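Local atomic coordinates of amidohydrolase (PDB entry 4DZH), a protein that probably deaminates adenosine-type nucleosides such as 5'-methylthioadenosine by hydrolysis, using a zinc ion held in a TIM-barrel amidohydrolase fold. Residues Cys14-Glu19 against Arg62-Pro67; Leu33-Val38 against Leu49-Ala54; Phe142-Ala147 against Thr168-Ser173; His228-Ala233 against Gly244-Ala249; Val264-Leu269 against Val282-Cys287. All blocks are in the same frame, centred on the assembly; numbering follows the deposited sequence. Where two conformers were deposited one is given.

Contacts 1 and 2 belong to the small four-stranded sheet that lies apart from the TIM barrel; their centres are 11 Å apart, and they share the neighbouring strands 16-20 and 36-41, with I18 N 3.0 Å from V38 O. Contacts 4 and 5, also 11 Å apart between centres, sit on adjacent parallel barrel strands, where H230 ND1 lies 2.7 Å from Q268 O. Contact 4 supplies zinc ligand H228, and contact 5 brings the H265 side chain to about 4 Å, nearest atoms, from that same zinc. Contact 3, its centre about 25 Å from that of contact 5, has the A143 side chain about 10 Å from that of H185, a ligand of another zinc.

Contact 1: Cys14-Glu19 against Arg62-Pro67; sequences CDLLIE and RTVSRP
Strands 16-19 and 63-66 run parallel, their axes closing to 4.6 Å at an angle of 8°, with L17 pairing T63 and I18 pairing V64. Five backbone hydrogen bonds tie the segments: R62 N to D15 O, L17 N to R62 O, V64 N to L17 O, E19 N to V64 O and R66 N to E19 O. Of these, E19 N to V64 O and R66 N to E19 O are short, both 2.6 Å.

On one face of the sheet L16, I18, R62 and V64 gather. CD1 of L16 is the atom that reaches across: the trans chi1 of this leucine (175°) brings it to 3.8 Å from CG2 of V64 and equally close to CG of R62. I18 sits farther off, its CG1 4.3 Å from CB of V64. W414 from strand 410-415 packs against L16, I18 and V64. CG1 of V64 lies over the centre of one face of the R66 guanidinium, whose NH1 donates to its neighbour's carbonyl, S65 O, at 3.0 Å; NE pairs with D412.

The opposite face carries L17, T63, E19 and S65. The extended chain of E19 crosses T63 obliquely, OE2 4.0 Å from CG2 of T63, while OE1 stands 3.8 Å from CB of S65. That same OE1 makes a salt bridge to R55.

Backbone bonding thus does the joining, while the charged ends find their opposite charges on other elements: E19 ties the inner strand to helix 51-57, and R66 ties the edge strand to strand 410-415.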
# COMPACT_ATOMS: atom_id res chain seq x y z
N CYS A 14 -30.53 25.39 -1.22
CA CYS A 14 -29.71 24.51 -2.04
C CYS A 14 -30.07 23.09 -1.59
O CYS A 14 -30.73 22.92 -0.56
CB CYS A 14 -28.23 24.82 -1.85
SG CYS A 14 -27.54 24.36 -0.21
N ASP A 15 -29.68 22.08 -2.36
CA ASP A 15 -30.16 20.72 -2.10
C ASP A 15 -29.41 20.12 -0.91
O ASP A 15 -30.00 19.51 0.01
CB ASP A 15 -29.86 19.79 -3.31
CG ASP A 15 -30.75 20.04 -4.53
OD1 ASP A 15 -31.73 20.82 -4.45
OD2 ASP A 15 -30.48 19.44 -5.60
N LEU A 16 -28.09 20.29 -0.94
CA LEU A 16 -27.22 19.62 0.02
C LEU A 16 -26.08 20.56 0.41
O LEU A 16 -25.52 21.25 -0.45
CB LEU A 16 -26.64 18.36 -0.64
CG LEU A 16 -25.61 17.52 0.09
CD1 LEU A 16 -26.19 16.80 1.32
CD2 LEU A 16 -25.02 16.50 -0.86
N LEU A 17 -25.76 20.60 1.70
CA LEU A 17 -24.57 21.27 2.18
C LEU A 17 -23.72 20.23 2.92
O LEU A 17 -24.19 19.60 3.87
CB LEU A 17 -24.94 22.41 3.14
CG LEU A 17 -23.71 23.16 3.68
CD1 LEU A 17 -23.08 23.97 2.58
CD2 LEU A 17 -24.04 24.01 4.87
N ILE A 18 -22.47 20.05 2.51
CA ILE A 18 -21.57 19.11 3.20
C ILE A 18 -20.58 19.95 3.96
O ILE A 18 -19.81 20.67 3.35
CB ILE A 18 -20.79 18.20 2.20
CG1 ILE A 18 -21.76 17.38 1.37
CG2 ILE A 18 -19.83 17.24 2.94
CD1 ILE A 18 -21.15 16.80 0.09
N GLU A 19 -20.60 19.88 5.29
CA GLU A 19 -19.60 20.59 6.09
C GLU A 19 -18.50 19.64 6.51
O GLU A 19 -18.80 18.56 7.02
CB GLU A 19 -20.23 21.22 7.34
CG GLU A 19 -21.40 22.17 7.06
CD GLU A 19 -22.13 22.52 8.35
OE1 GLU A 19 -21.84 21.87 9.40
OE2 GLU A 19 -22.98 23.45 8.30
N ARG A 62 -30.89 19.33 2.99
CA ARG A 62 -30.22 18.43 3.93
C ARG A 62 -28.75 18.87 4.12
O ARG A 62 -28.12 19.38 3.20
CB ARG A 62 -30.34 16.96 3.47
CG ARG A 62 -29.96 16.72 2.00
CD ARG A 62 -30.01 15.23 1.56
NE ARG A 62 -31.38 14.82 1.23
CZ ARG A 62 -31.72 13.68 0.64
NH1 ARG A 62 -33.01 13.42 0.41
NH2 ARG A 62 -30.78 12.82 0.26
N THR A 63 -28.23 18.67 5.34
CA THR A 63 -26.85 19.05 5.65
C THR A 63 -26.12 17.80 6.13
O THR A 63 -26.69 17.03 6.89
CB THR A 63 -26.78 20.09 6.78
OG1 THR A 63 -27.39 21.32 6.34
CG2 THR A 63 -25.32 20.38 7.18
N VAL A 64 -24.87 17.62 5.67
CA VAL A 64 -23.99 16.53 6.13
C VAL A 64 -22.79 17.15 6.81
O VAL A 64 -22.05 17.93 6.21
CB VAL A 64 -23.54 15.67 4.93
CG1 VAL A 64 -22.48 14.63 5.36
CG2 VAL A 64 -24.73 15.01 4.28
N SER A 65 -22.59 16.83 8.09
CA SER A 65 -21.50 17.45 8.80
C SER A 65 -20.47 16.40 9.16
O SER A 65 -20.79 15.41 9.83
CB SER A 65 -21.99 18.14 10.07
OG SER A 65 -22.11 17.19 11.09
N ARG A 66 -19.23 16.64 8.74
CA ARG A 66 -18.14 15.70 8.98
C ARG A 66 -16.97 16.53 9.47
O ARG A 66 -16.04 16.80 8.73
CB ARG A 66 -17.77 15.00 7.67
CG ARG A 66 -18.86 14.11 7.14
CD ARG A 66 -19.13 12.89 8.02
NE ARG A 66 -20.15 12.03 7.40
CZ ARG A 66 -21.46 12.06 7.67
NH1 ARG A 66 -21.98 12.91 8.56
NH2 ARG A 66 -22.29 11.22 7.04
N PRO A 67 -17.04 16.99 10.73
CA PRO A 67 -16.02 17.94 11.19
C PRO A 67 -14.61 17.36 11.31
O PRO A 67 -13.65 18.14 11.41
CB PRO A 67 -16.55 18.37 12.55
CG PRO A 67 -17.43 17.23 12.97
CD PRO A 67 -18.05 16.70 11.75

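Contact 2: Leu33-Val38 against Leu49-Ala54; sequences LEDHAV and LPTADA
A37 and L49 trade both of their backbone bonds: A37 N donates to L49 O at 2.8 Å and L49 N returns to A37 O at 3.1 Å. At the next pair, H36 faces P50 without hydrogen bonds, and then T51 N closes the set by donating to D35 O at 3.0 Å in a nearly straight bond (175°), the donor tilted out of the carbonyl plane. These are the open ends of the beta hairpin 36-41/44-50, where the second strand runs straight into helix 51-57 with P50 as N-cap; A54 N already bonds P50 O in the helical manner.

The H36 ring is settled from several sides. Its ND1 gives a proton to E34 O, which lies in the ring plane, and this fixes the rotation of the imidazole. CA of P50 sits over one face in a CH-pi contact, 3.8 Å from the centroid of the H36 ring, with CB of L33 over the opposite face.

The hydroxyl of T51, held beside its own backbone N at chi1 -67°, lies close by the H36 carbonyl but in poor geometry for a bond to H36 O. D35 O is at best weakly within reach of T51 OG1, at 3.5 Å, and that bond is not settled. A water sits between D35 OD1, to which it donates, and T51 OG1, where the direction is open. CB of A37 meets CB of A54 at 4.0 Å, and the same methyl also touches L17 and E19 of strand 16-20.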
# COMPACT_ATOMS: atom_id res chain seq x y z
N LEU A 33 -8.41 24.02 2.62
CA LEU A 33 -9.34 24.95 3.24
C LEU A 33 -9.87 24.37 4.52
O LEU A 33 -10.68 23.46 4.52
CB LEU A 33 -10.51 25.23 2.30
CG LEU A 33 -10.10 25.60 0.89
CD1 LEU A 33 -11.34 25.67 0.00
CD2 LEU A 33 -9.35 26.93 0.93
N GLU A 34 -9.45 24.94 5.64
CA GLU A 34 -9.89 24.45 6.92
C GLU A 34 -11.31 24.93 7.25
O GLU A 34 -11.65 26.09 7.02
CB GLU A 34 -8.92 24.94 7.97
CG GLU A 34 -9.22 24.49 9.36
CD GLU A 34 -7.94 24.31 10.17
OE1 GLU A 34 -6.91 24.92 9.79
OE2 GLU A 34 -7.95 23.56 11.17
N ASP A 35 -12.15 24.05 7.80
CA ASP A 35 -13.49 24.42 8.26
C ASP A 35 -14.34 25.07 7.17
O ASP A 35 -14.82 26.20 7.33
CB ASP A 35 -13.40 25.35 9.49
CG ASP A 35 -14.72 25.46 10.27
OD1 ASP A 35 -15.60 24.58 10.10
OD2 ASP A 35 -14.87 26.41 11.07
N HIS A 36 -14.52 24.35 6.06
CA HIS A 36 -15.21 24.84 4.88
C HIS A 36 -16.34 23.89 4.51
O HIS A 36 -16.36 22.73 4.96
CB HIS A 36 -14.25 24.94 3.70
CG HIS A 36 -13.59 26.27 3.54
ND1 HIS A 36 -12.78 26.83 4.50
CD2 HIS A 36 -13.63 27.16 2.51
CE1 HIS A 36 -12.32 27.99 4.07
NE2 HIS A 36 -12.83 28.22 2.87
N ALA A 37 -17.27 24.37 3.69
CA ALA A 37 -18.43 23.60 3.27
C ALA A 37 -18.62 23.68 1.77
O ALA A 37 -18.09 24.59 1.11
CB ALA A 37 -19.69 24.11 3.98
N VAL A 38 -19.37 22.73 1.22
CA VAL A 38 -19.61 22.67 -0.21
C VAL A 38 -21.08 22.53 -0.41
O VAL A 38 -21.70 21.61 0.10
CB VAL A 38 -18.87 21.45 -0.88
CG1 VAL A 38 -19.26 21.31 -2.37
CG2 VAL A 38 -17.40 21.66 -0.77
N LEU A 49 -16.93 27.43 0.45
CA LEU A 49 -16.75 28.62 1.27
C LEU A 49 -16.64 28.25 2.73
O LEU A 49 -16.97 27.12 3.10
CB LEU A 49 -17.95 29.57 1.01
CG LEU A 49 -19.33 29.27 1.62
CD1 LEU A 49 -20.21 30.52 1.43
CD2 LEU A 49 -20.01 28.08 1.01
N PRO A 50 -16.16 29.18 3.58
CA PRO A 50 -16.08 28.87 5.01
C PRO A 50 -17.44 28.42 5.56
O PRO A 50 -18.47 28.98 5.15
CB PRO A 50 -15.66 30.20 5.64
CG PRO A 50 -14.88 30.87 4.56
CD PRO A 50 -15.58 30.50 3.26
N THR A 51 -17.46 27.44 6.45
CA THR A 51 -18.72 26.89 6.95
C THR A 51 -19.61 27.93 7.67
O THR A 51 -20.84 27.90 7.56
CB THR A 51 -18.45 25.67 7.83
OG1 THR A 51 -17.93 24.63 6.99
CG2 THR A 51 -19.71 25.19 8.48
N ALA A 52 -18.99 28.86 8.37
CA ALA A 52 -19.74 29.93 9.02
C ALA A 52 -20.41 30.78 7.95
O ALA A 52 -21.59 31.12 8.09
CB ALA A 52 -18.82 30.77 9.88
N ASP A 53 -19.67 31.11 6.89
CA ASP A 53 -20.23 31.89 5.76
C ASP A 53 -21.34 31.12 5.06
O ASP A 53 -22.29 31.70 4.55
CB ASP A 53 -19.14 32.23 4.73
CG ASP A 53 -18.15 33.29 5.23
OD1 ASP A 53 -18.24 33.69 6.41
OD2 ASP A 53 -17.28 33.71 4.43
N ALA A 54 -21.20 29.80 5.00
CA ALA A 54 -22.19 28.98 4.31
C ALA A 54 -23.49 28.84 5.08
O ALA A 54 -24.57 28.74 4.48
CB ALA A 54 -21.61 27.59 4.04
O HOH W 1 -16.42 23.07 8.31

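Contact 3: Phe142-Ala147 against Thr168-Ser173; sequences FADVQA and TAWASS
The rings of F142 and W170 meet obliquely, and the phenylalanine side chain can be followed outward. Its CB lies 4.2 Å from CE3 of W170. With chi1 at -63°, CG sits beside the backbone N and the ring slides past the indole in the opposite direction. CG and CD2 both pass close to CE3 of W170, CD2 at 3.7 Å, so that this indole carbon stands over one face of the phenyl, offset toward its rim. CE2 is still close to CE3, at the edge of the indole, whereas CE1 has moved on to the W170 backbone at N and CA. CZ, at the tip, ends among A169 atoms, 4.0 Å from its carbonyl O and 4.2 Å from its CB. The two aromatic planes are 58° apart, their centroids separated by 5.1 Å.

The backbone of F142 lies over a face of the indole, CA 3.7 Å from the centroid of the six-membered ring in a CH-pi contact, with F142 N also above the ring toward its rim. D144 comes in at the far end of the indole: OD1 is 3.2 Å from CZ3, the carboxylate and ring planes 57° apart, and this oxygen also takes a weak bond from V145 N.

F142 is the N-cap residue of helix 143-152, and W170 lies in the loop leading to helix 174-188, whose R180 makes a cation-pi contact with the indole. Dispersion and CH-pi forces therefore hold the start of one helix to the loop before the other, and the electron-rich indole probably gains from the nearby positive charge.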
# COMPACT_ATOMS: atom_id res chain seq x y z
N PHE A 142 -17.45 -6.70 -23.86
CA PHE A 142 -18.83 -6.46 -23.39
C PHE A 142 -18.98 -5.09 -22.74
O PHE A 142 -19.66 -4.94 -21.72
CB PHE A 142 -19.37 -7.61 -22.52
CG PHE A 142 -19.48 -8.91 -23.27
CD1 PHE A 142 -18.36 -9.76 -23.39
CD2 PHE A 142 -20.65 -9.26 -23.91
CE1 PHE A 142 -18.45 -10.93 -24.12
CE2 PHE A 142 -20.75 -10.42 -24.63
CZ PHE A 142 -19.65 -11.27 -24.74
N ALA A 143 -18.39 -4.10 -23.41
CA ALA A 143 -18.50 -2.70 -22.99
C ALA A 143 -19.95 -2.25 -22.92
O ALA A 143 -20.26 -1.39 -22.10
CB ALA A 143 -17.71 -1.79 -23.94
N ASP A 144 -20.83 -2.86 -23.74
CA ASP A 144 -22.25 -2.49 -23.71
C ASP A 144 -22.85 -2.79 -22.33
O ASP A 144 -23.56 -1.97 -21.73
CB ASP A 144 -23.05 -3.17 -24.83
CG ASP A 144 -22.96 -4.70 -24.82
OD1 ASP A 144 -22.03 -5.29 -24.23
OD2 ASP A 144 -23.85 -5.35 -25.44
N VAL A 145 -22.53 -3.97 -21.79
CA VAL A 145 -23.01 -4.37 -20.48
C VAL A 145 -22.38 -3.47 -19.42
O VAL A 145 -23.08 -2.98 -18.53
CB VAL A 145 -22.61 -5.83 -20.19
CG1 VAL A 145 -22.91 -6.19 -18.76
CG2 VAL A 145 -23.30 -6.79 -21.20
N GLN A 146 -21.09 -3.18 -19.56
CA GLN A 146 -20.44 -2.34 -18.57
C GLN A 146 -21.05 -0.94 -18.48
O GLN A 146 -21.26 -0.45 -17.39
CB GLN A 146 -18.96 -2.19 -18.88
CG GLN A 146 -18.26 -3.53 -18.78
CD GLN A 146 -16.75 -3.37 -18.91
OE1 GLN A 146 -16.25 -2.95 -19.96
NE2 GLN A 146 -16.03 -3.73 -17.85
N ALA A 147 -21.28 -0.32 -19.62
CA ALA A 147 -21.88 1.01 -19.64
C ALA A 147 -23.23 0.99 -18.92
O ALA A 147 -23.50 1.83 -18.06
CB ALA A 147 -22.02 1.53 -21.09
N THR A 168 -13.03 -13.18 -30.38
CA THR A 168 -13.40 -13.48 -29.00
C THR A 168 -14.91 -13.57 -28.98
O THR A 168 -15.57 -13.36 -30.01
CB THR A 168 -13.00 -12.35 -28.05
OG1 THR A 168 -13.64 -11.13 -28.48
CG2 THR A 168 -11.49 -12.15 -28.02
N ALA A 169 -15.47 -13.86 -27.81
CA ALA A 169 -16.91 -13.94 -27.64
C ALA A 169 -17.57 -12.60 -27.95
O ALA A 169 -18.73 -12.54 -28.40
CB ALA A 169 -17.22 -14.37 -26.22
N TRP A 170 -16.84 -11.52 -27.70
CA TRP A 170 -17.34 -10.18 -27.99
C TRP A 170 -17.55 -9.90 -29.49
O TRP A 170 -18.56 -9.32 -29.91
CB TRP A 170 -16.38 -9.17 -27.37
CG TRP A 170 -16.71 -7.72 -27.59
CD1 TRP A 170 -15.89 -6.79 -28.16
CD2 TRP A 170 -17.93 -7.03 -27.26
NE1 TRP A 170 -16.52 -5.57 -28.20
CE2 TRP A 170 -17.77 -5.69 -27.66
CE3 TRP A 170 -19.15 -7.42 -26.69
CZ2 TRP A 170 -18.76 -4.72 -27.47
CZ3 TRP A 170 -20.14 -6.45 -26.51
CH2 TRP A 170 -19.94 -5.12 -26.90
N ALA A 171 -16.59 -10.31 -30.31
CA ALA A 171 -16.63 -10.01 -31.73
C ALA A 171 -15.66 -10.95 -32.45
O ALA A 171 -14.55 -11.22 -31.98
CB ALA A 171 -16.22 -8.58 -31.99
N SER A 172 -16.08 -11.46 -33.60
CA SER A 172 -15.23 -12.43 -34.28
C SER A 172 -14.49 -11.87 -35.51
O SER A 172 -13.65 -12.55 -36.12
CB SER A 172 -16.03 -13.69 -34.61
OG SER A 172 -17.04 -13.42 -35.57
N SER A 173 -14.78 -10.62 -35.88
CA SER A 173 -14.17 -10.00 -37.04
C SER A 173 -13.91 -8.53 -36.80
O SER A 173 -14.51 -7.95 -35.89
CB SER A 173 -15.05 -10.15 -38.29
OG SER A 173 -16.25 -9.37 -38.17

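Contact 4: His228-Ala233 against Gly244-Ala249; sequences HTHETA and GQRPLA. With ZN (zinc ion), chain E.
T229 packs on L248, and H230 on P247 and L248, along the chain that leads out from the metal site. H228 comes first, its NE2 2.2 Å from the zinc ion, which also holds a water at 2.0 Å and is completed by H79, H81 and D316; H201 O accepts from ND1 of H228 and so helps to orient the ring. T229 follows, its methyl CG2 meeting CG of L248 at 4.0 Å, the two side chains crossing at about a right angle.

H230 does most of the work. NE2 of its ring accepts the backbone N-H of L248 over 3.0 Å, at 146° and with the donor tilted 26° out of the ring plane, so the bond is bent. Because this nitrogen is the acceptor, the proton should be on ND1, consistent with its bond to Q268 O. Both nitrogens being used, the imidazole is held in one rotation. CD1 of L248 lies over the centre of one face, 4.0 Å from the centroid, a CH-pi contact. P247 crosses obliquely, CD 3.2 Å from NE2 and CB near CD2. R246 comes from the edge instead: its chain bends at chi3 and brings NH2 to 3.5 Å from CE1 of H230, the two planes 67° apart, while NE salt-bridges E273. Further on, E231 belongs to a zinc site not occupied in this chain, and T232 caps helix 233-243.

The histidine thus sits at the N-terminal end of helix 247-254, with V236 of helix 233-243 against it and the strand 261-265 alongside T229.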
# COMPACT_ATOMS: atom_id res chain seq x y z
N HIS A 228 -2.87 0.47 -24.21
CA HIS A 228 -1.64 -0.01 -23.56
C HIS A 228 -0.43 0.28 -24.44
O HIS A 228 -0.36 -0.24 -25.56
CB HIS A 228 -1.68 -1.52 -23.30
CG HIS A 228 -2.80 -1.99 -22.43
ND1 HIS A 228 -3.82 -2.77 -22.93
CD2 HIS A 228 -3.01 -1.92 -21.09
CE1 HIS A 228 -4.63 -3.12 -21.94
NE2 HIS A 228 -4.17 -2.61 -20.82
N THR A 229 0.53 1.05 -23.94
CA THR A 229 1.64 1.51 -24.79
C THR A 229 3.00 1.40 -24.09
O THR A 229 3.21 1.97 -23.01
CB THR A 229 1.43 2.99 -25.17
OG1 THR A 229 0.12 3.18 -25.73
CG2 THR A 229 2.48 3.47 -26.22
N HIS A 230 3.97 0.70 -24.71
CA HIS A 230 5.32 0.62 -24.14
C HIS A 230 5.33 0.05 -22.70
O HIS A 230 6.08 0.51 -21.81
CB HIS A 230 6.07 1.97 -24.19
CG HIS A 230 6.64 2.29 -25.54
ND1 HIS A 230 7.87 2.88 -25.70
CD2 HIS A 230 6.13 2.13 -26.79
CE1 HIS A 230 8.11 3.05 -26.99
NE2 HIS A 230 7.07 2.60 -27.67
N GLU A 231 4.51 -0.97 -22.50
CA GLU A 231 4.39 -1.58 -21.20
C GLU A 231 5.61 -2.44 -20.85
O GLU A 231 6.00 -2.58 -19.69
CB GLU A 231 3.09 -2.40 -21.14
CG GLU A 231 2.92 -3.05 -19.75
CD GLU A 231 1.63 -3.81 -19.59
OE1 GLU A 231 0.97 -4.09 -20.61
OE2 GLU A 231 1.26 -4.11 -18.42
N THR A 232 6.26 -3.03 -21.87
CA THR A 232 7.35 -3.96 -21.57
C THR A 232 8.51 -3.79 -22.56
O THR A 232 8.29 -3.30 -23.67
CB THR A 232 6.91 -5.45 -21.60
OG1 THR A 232 6.52 -5.83 -22.91
CG2 THR A 232 5.74 -5.73 -20.64
N ALA A 233 9.71 -4.12 -22.09
CA ALA A 233 10.88 -4.26 -22.95
C ALA A 233 10.60 -5.15 -24.15
O ALA A 233 11.02 -4.82 -25.27
CB ALA A 233 12.07 -4.82 -22.14
N GLY A 244 10.48 -2.38 -37.64
CA GLY A 244 11.71 -1.62 -37.78
C GLY A 244 11.77 -0.37 -36.93
O GLY A 244 12.70 0.41 -37.05
N GLN A 245 10.81 -0.24 -36.00
CA GLN A 245 10.51 1.02 -35.31
C GLN A 245 10.03 0.71 -33.87
O GLN A 245 9.35 -0.28 -33.67
CB GLN A 245 9.27 1.61 -35.98
CG GLN A 245 9.51 2.83 -36.79
CD GLN A 245 8.26 3.37 -37.43
OE1 GLN A 245 7.28 2.63 -37.70
NE2 GLN A 245 8.26 4.66 -37.69
N ARG A 246 10.34 1.57 -32.90
CA ARG A 246 9.71 1.49 -31.57
C ARG A 246 8.20 1.69 -31.74
O ARG A 246 7.76 2.34 -32.69
CB ARG A 246 10.24 2.58 -30.62
CG ARG A 246 11.69 2.47 -30.18
CD ARG A 246 12.17 3.80 -29.57
NE ARG A 246 11.53 4.16 -28.28
CZ ARG A 246 11.91 3.68 -27.11
NH1 ARG A 246 12.89 2.77 -27.09
NH2 ARG A 246 11.31 4.08 -25.96
N PRO A 247 7.38 1.18 -30.79
CA PRO A 247 5.93 1.31 -31.01
C PRO A 247 5.47 2.78 -31.08
O PRO A 247 4.61 3.08 -31.90
CB PRO A 247 5.31 0.59 -29.80
CG PRO A 247 6.32 -0.41 -29.41
CD PRO A 247 7.69 0.22 -29.72
N LEU A 248 6.00 3.66 -30.24
CA LEU A 248 5.56 5.05 -30.30
C LEU A 248 5.86 5.67 -31.68
O LEU A 248 5.07 6.46 -32.19
CB LEU A 248 6.13 5.87 -29.14
CG LEU A 248 5.25 5.89 -27.88
CD1 LEU A 248 6.06 6.44 -26.72
CD2 LEU A 248 3.97 6.71 -28.20
N ALA A 249 6.99 5.29 -32.28
CA ALA A 249 7.32 5.76 -33.63
C ALA A 249 6.30 5.28 -34.67
O ALA A 249 5.85 6.05 -35.54
CB ALA A 249 8.74 5.31 -34.01
ZN ZN E . -4.46 -2.99 -18.70
O HOH W 2 -2.58 -3.72 -18.58

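Contact 5: Val264-Leu269 against Val282-Cys287; sequences VHMTQL and VSVVHC
V264 and V285 lie side by side on the same face of the sheet, CG2 of one 4.2 Å from CB of the other, and H265 N donates to V285 O at 2.9 Å in a nearly straight bond (171°). This is the parallel pairing of the beta-alpha-beta unit 261-265, 271-280, 283-286 in the barrel.

The conformation of V264 serves two neighbours. A chi1 of -175° sets CG1 over one face of the H265 ring, above the centre, and also 4.0 Å from SG of C287. At H265 itself CB points away from the other strand, yet with chi1 at -62° the ring comes back to C287; CB of C287 is 3.7 Å from CE1 of H265, and the sulfur lies obliquely off the ring, 4.5 Å from its centroid. The ring of H79, a zinc ligand, also meets that of H265 at a steep angle.

M266 bends at chi2 and chi3, which swings its terminal CE to 3.9 Å from CG2 of V284, while its CB and CG pack on CG1 of the same valine. A water joins the backbone after strand 261-265 to the end of strand 283-286: it donates to H265 O at 2.7 Å, accepts from C287 N, and lies in the ring plane of H286, 2.8 Å from ND1.

The imidazole of H265 thus has the methyl of V264 and the thiol side chain of C287 on one part, and E231, D316 and the zinc ion, about 4 Å from its nearest atom, close by.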
# COMPACT_ATOMS: atom_id res chain seq x y z
N VAL A 264 -1.27 4.03 -21.75
CA VAL A 264 -1.20 3.35 -20.45
C VAL A 264 0.12 2.60 -20.25
O VAL A 264 0.64 1.95 -21.17
CB VAL A 264 -2.38 2.40 -20.32
CG1 VAL A 264 -2.41 1.77 -18.90
CG2 VAL A 264 -3.69 3.18 -20.57
N HIS A 265 0.69 2.76 -19.06
CA HIS A 265 1.89 2.04 -18.59
C HIS A 265 3.16 2.80 -18.88
O HIS A 265 3.78 3.37 -18.00
CB HIS A 265 1.96 0.56 -19.02
CG HIS A 265 0.83 -0.28 -18.49
ND1 HIS A 265 0.57 -0.43 -17.14
CD2 HIS A 265 -0.09 -1.05 -19.13
CE1 HIS A 265 -0.47 -1.24 -16.97
NE2 HIS A 265 -0.90 -1.61 -18.17
N MET A 266 3.55 2.77 -20.14
CA MET A 266 4.63 3.63 -20.61
C MET A 266 5.88 3.48 -19.74
O MET A 266 6.45 4.50 -19.29
CB MET A 266 4.10 5.09 -20.69
CG MET A 266 2.99 5.32 -21.72
SD MET A 266 3.69 5.42 -23.40
CE MET A 266 3.78 7.22 -23.57
N THR A 267 6.31 2.23 -19.47
CA THR A 267 7.49 1.94 -18.65
C THR A 267 8.79 2.05 -19.42
O THR A 267 9.84 2.37 -18.86
CB THR A 267 7.49 0.52 -18.04
OG1 THR A 267 7.49 -0.45 -19.06
CG2 THR A 267 6.24 0.30 -17.13
N GLN A 268 8.72 1.76 -20.71
CA GLN A 268 9.90 1.79 -21.57
C GLN A 268 9.89 3.10 -22.37
O GLN A 268 9.21 3.16 -23.41
CB GLN A 268 9.83 0.63 -22.55
CG GLN A 268 9.63 -0.77 -21.95
CD GLN A 268 10.71 -1.16 -20.98
OE1 GLN A 268 11.87 -1.33 -21.35
NE2 GLN A 268 10.34 -1.32 -19.72
N LEU A 269 10.61 4.15 -21.93
CA LEU A 269 10.50 5.51 -22.56
C LEU A 269 11.80 6.36 -22.76
O LEU A 269 12.67 6.34 -21.90
CB LEU A 269 9.56 6.42 -21.77
CG LEU A 269 8.03 6.39 -21.79
CD1 LEU A 269 7.44 7.62 -21.07
CD2 LEU A 269 7.45 6.29 -23.22
N VAL A 282 -0.73 14.32 -25.18
CA VAL A 282 -0.99 12.94 -24.81
C VAL A 282 -1.08 12.83 -23.30
O VAL A 282 -0.31 13.50 -22.58
CB VAL A 282 0.15 12.04 -25.25
CG1 VAL A 282 -0.12 10.58 -24.87
CG2 VAL A 282 0.30 12.12 -26.79
N SER A 283 -2.03 12.01 -22.81
CA SER A 283 -2.02 11.67 -21.37
C SER A 283 -1.36 10.32 -21.13
O SER A 283 -1.52 9.38 -21.90
CB SER A 283 -3.42 11.67 -20.79
OG SER A 283 -4.02 12.95 -20.83
N VAL A 284 -0.61 10.22 -20.03
CA VAL A 284 -0.02 8.94 -19.62
C VAL A 284 -0.76 8.48 -18.36
O VAL A 284 -0.90 9.26 -17.39
CB VAL A 284 1.50 9.06 -19.37
CG1 VAL A 284 2.04 7.81 -18.78
CG2 VAL A 284 2.21 9.28 -20.72
N VAL A 285 -1.22 7.24 -18.37
CA VAL A 285 -1.71 6.62 -17.12
C VAL A 285 -0.65 5.70 -16.51
O VAL A 285 -0.22 4.69 -17.11
CB VAL A 285 -2.97 5.81 -17.38
CG1 VAL A 285 -3.45 5.24 -16.02
CG2 VAL A 285 -4.05 6.69 -18.03
N HIS A 286 -0.27 6.02 -15.28
CA HIS A 286 0.71 5.28 -14.51
C HIS A 286 0.02 4.26 -13.61
O HIS A 286 -0.85 4.63 -12.82
CB HIS A 286 1.53 6.31 -13.71
CG HIS A 286 2.66 5.74 -12.90
ND1 HIS A 286 3.44 4.67 -13.29
CD2 HIS A 286 3.15 6.14 -11.70
CE1 HIS A 286 4.35 4.43 -12.36
NE2 HIS A 286 4.20 5.31 -11.38
N CYS A 287 0.41 3.00 -13.75
CA CYS A 287 -0.11 1.86 -12.99
C CYS A 287 1.09 1.19 -12.28
O CYS A 287 1.55 0.09 -12.65
CB CYS A 287 -0.78 0.87 -13.95
SG CYS A 287 -2.16 1.58 -14.87
O HOH W 3 2.92 2.95 -15.47